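Local structure of packaging enzyme P4 (Pseudomonas phage phi6, 4BLO) at residues L145-E150 with A185-R190. The protein hydrolyses nucleoside triphosphates as a hexameric RecA-like motor, probably to drive packaging of viral RNA into the phage procapsid. Residues are numbered along the deposited sequence; the frame is centred on the assembly and turned at random.
Sequences LIRWGE and AVDSVR
I146 lies opposite V186 in a parallel bridge between neighbouring strands of the RecA-type P-loop ATPase core, a worked example of charged side chains gathered at the C-terminal ends of adjacent parallel strands. The N-H of I146 meets A185 O at 2.8 Å, and I146 O in turn receives the N-H of D187 almost head-on. Further along, W148 N binds D187 O from above the carbonyl plane, while S188 N, part of the cis peptide that joins D187 to S188, meets a lone pair of W148 O at 2.8 Å.

One face of this pairing is apolar, with I146 CD1 packed 4.0 Å from V186 CG2 and both side chains resting against helix 167-179. The other carries L145, A185, R147 and D187. There R147 and D187 run alongside each other, and R147 NH2 reaches D187 OD2 in the plane of the guanidinium, a weak bond of 3.4 Å within a salt bridge. With CG anti to its backbone N (chi1 -166°), the D187 carboxylate is set beside R147, where OD2 also bonds S133 OG of the P-loop, next to bound ADP. The guanidinium of R147 is gripped further by D156 and E153, and CB of E150 lies over one of its faces.

Past the bridged residues, E150, whose side chain comes within about 4 Å of a bound calcium ion, turns back over S188, bent at chi2 (-53°), to meet R190. R190, at the start of helix 190-193, also packs on A249 of a neighbouring subunit, placing this pair at a subunit interface. Carboxylate and guanidinium planes stand 70° apart, yet one oxygen takes both donors: R190 NE approaches E150 OE2 nearly along its C-O bond at 2.9 Å, and R190 NH2 reaches E150 OE2 from above the carboxylate plane at 3.1 Å.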
loop_
_atom_site.group_PDB
_atom_site.type_symbol
_atom_site.label_atom_id
_atom_site.label_comp_id
_atom_site.label_asym_id
_atom_site.label_seq_id
_atom_site.Cartn_x
_atom_site.Cartn_y
_atom_site.Cartn_z
ATOM N N LEU L 145 19.438 -21.623 -25.996
ATOM C CA LEU L 145 19.592 -20.979 -24.697
ATOM C C LEU L 145 19.195 -19.504 -24.785
ATOM O O LEU L 145 19.945 -18.694 -25.337
ATOM C CB LEU L 145 21.033 -21.142 -24.147
ATOM C CG LEU L 145 21.423 -20.332 -22.884
ATOM C CD1 LEU L 145 20.736 -20.846 -21.625
ATOM C CD2 LEU L 145 22.919 -20.315 -22.701
ATOM N N ILE L 146 17.999 -19.170 -24.249
ATOM C CA ILE L 146 17.495 -17.801 -24.203
ATOM C C ILE L 146 18.129 -17.143 -23.006
ATOM O O ILE L 146 18.031 -17.660 -21.886
ATOM C CB ILE L 146 15.946 -17.713 -24.168
ATOM C CG1 ILE L 146 15.301 -18.352 -25.425
ATOM C CG2 ILE L 146 15.466 -16.249 -23.939
ATOM C CD1 ILE L 146 13.835 -18.570 -25.280
ATOM N N ARG L 147 18.825 -16.021 -23.252
ATOM C CA ARG L 147 19.481 -15.274 -22.189
ATOM C C ARG L 147 18.741 -13.957 -21.977
ATOM O O ARG L 147 18.563 -13.167 -22.916
ATOM C CB ARG L 147 20.965 -15.103 -22.466
ATOM C CG ARG L 147 21.750 -16.336 -22.069
ATOM C CD ARG L 147 22.973 -15.945 -21.247
ATOM N NE ARG L 147 22.905 -16.379 -19.847
ATOM C CZ ARG L 147 23.634 -15.864 -18.853
ATOM N NH1 ARG L 147 24.458 -14.849 -19.078
ATOM N NH2 ARG L 147 23.511 -16.333 -17.620
ATOM N N TRP L 148 18.231 -13.773 -20.748
ATOM C CA TRP L 148 17.416 -12.617 -20.393
ATOM C C TRP L 148 17.745 -12.152 -18.963
ATOM O O TRP L 148 17.793 -12.972 -18.045
ATOM C CB TRP L 148 15.940 -13.032 -20.540
ATOM C CG TRP L 148 14.925 -11.935 -20.573
ATOM C CD1 TRP L 148 15.037 -10.715 -21.181
ATOM C CD2 TRP L 148 13.578 -12.018 -20.083
ATOM N NE1 TRP L 148 13.866 -10.006 -21.030
ATOM C CE2 TRP L 148 12.950 -10.784 -20.367
ATOM C CE3 TRP L 148 12.849 -13.006 -19.389
ATOM C CZ2 TRP L 148 11.628 -10.516 -19.999
ATOM C CZ3 TRP L 148 11.543 -12.728 -19.010
ATOM C CH2 TRP L 148 10.951 -11.492 -19.299
ATOM N N GLY L 149 18.009 -10.851 -18.810
ATOM C CA GLY L 149 18.287 -10.196 -17.532
ATOM C C GLY L 149 19.334 -10.848 -16.653
ATOM O O GLY L 149 19.171 -10.925 -15.430
ATOM N N GLU L 150 20.421 -11.301 -17.287
ATOM C CA GLU L 150 21.560 -11.958 -16.667
ATOM C C GLU L 150 22.811 -11.174 -16.966
ATOM O O GLU L 150 22.901 -10.607 -18.054
ATOM C CB GLU L 150 21.651 -13.374 -17.228
ATOM C CG GLU L 150 20.681 -14.338 -16.568
ATOM C CD GLU L 150 20.787 -14.359 -15.055
ATOM O OE1 GLU L 150 21.872 -14.716 -14.538
ATOM O OE2 GLU L 150 19.818 -13.927 -14.387
ATOM N N ALA L 185 15.495 -23.355 -23.445
ATOM C CA ALA L 185 15.739 -22.998 -22.052
ATOM C C ALA L 185 15.816 -21.498 -21.887
ATOM O O ALA L 185 16.298 -20.813 -22.790
ATOM C CB ALA L 185 17.018 -23.635 -21.567
ATOM N N VAL L 186 15.346 -20.979 -20.739
ATOM C CA VAL L 186 15.380 -19.542 -20.431
ATOM C C VAL L 186 16.188 -19.290 -19.156
ATOM O O VAL L 186 15.786 -19.720 -18.070
ATOM C CB VAL L 186 13.974 -18.894 -20.325
ATOM C CG1 VAL L 186 14.074 -17.373 -20.280
ATOM C CG2 VAL L 186 13.083 -19.328 -21.477
ATOM N N ASP L 187 17.336 -18.593 -19.319
ATOM C CA ASP L 187 18.233 -18.132 -18.253
ATOM C C ASP L 187 18.499 -16.633 -18.448
ATOM O O ASP L 187 19.299 -16.271 -19.302
ATOM C CB ASP L 187 19.548 -18.933 -18.216
ATOM C CG ASP L 187 20.389 -18.754 -16.954
ATOM O OD1 ASP L 187 19.847 -18.270 -15.930
ATOM O OD2 ASP L 187 21.589 -19.122 -16.984
ATOM N N SER L 188 17.763 -15.743 -17.759
ATOM C CA SER L 188 16.826 -15.967 -16.652
ATOM C C SER L 188 15.427 -15.521 -16.975
ATOM O O SER L 188 15.185 -14.904 -18.014
ATOM C CB SER L 188 17.288 -15.130 -15.457
ATOM O OG SER L 188 17.092 -15.765 -14.209
ATOM N N VAL L 189 14.516 -15.753 -16.018
ATOM C CA VAL L 189 13.137 -15.286 -16.034
ATOM C C VAL L 189 13.018 -14.096 -14.997
ATOM O O VAL L 189 11.972 -13.450 -14.937
ATOM C CB VAL L 189 12.128 -16.456 -15.816
ATOM C CG1 VAL L 189 11.774 -16.668 -14.344
ATOM C CG2 VAL L 189 10.884 -16.273 -16.666
ATOM N N ARG L 190 14.129 -13.782 -14.248
ATOM C CA ARG L 190 14.269 -12.667 -13.274
ATOM C C ARG L 190 13.674 -11.325 -13.766
ATOM O O ARG L 190 12.997 -10.709 -12.954
ATOM C CB ARG L 190 15.734 -12.410 -12.896
ATOM C CG ARG L 190 16.324 -13.294 -11.805
ATOM C CD ARG L 190 17.592 -12.659 -11.208
ATOM N NE ARG L 190 18.642 -12.369 -12.196
ATOM C CZ ARG L 190 19.511 -11.364 -12.111
ATOM N NH1 ARG L 190 19.484 -10.537 -11.070
ATOM N NH2 ARG L 190 20.424 -11.188 -13.053
#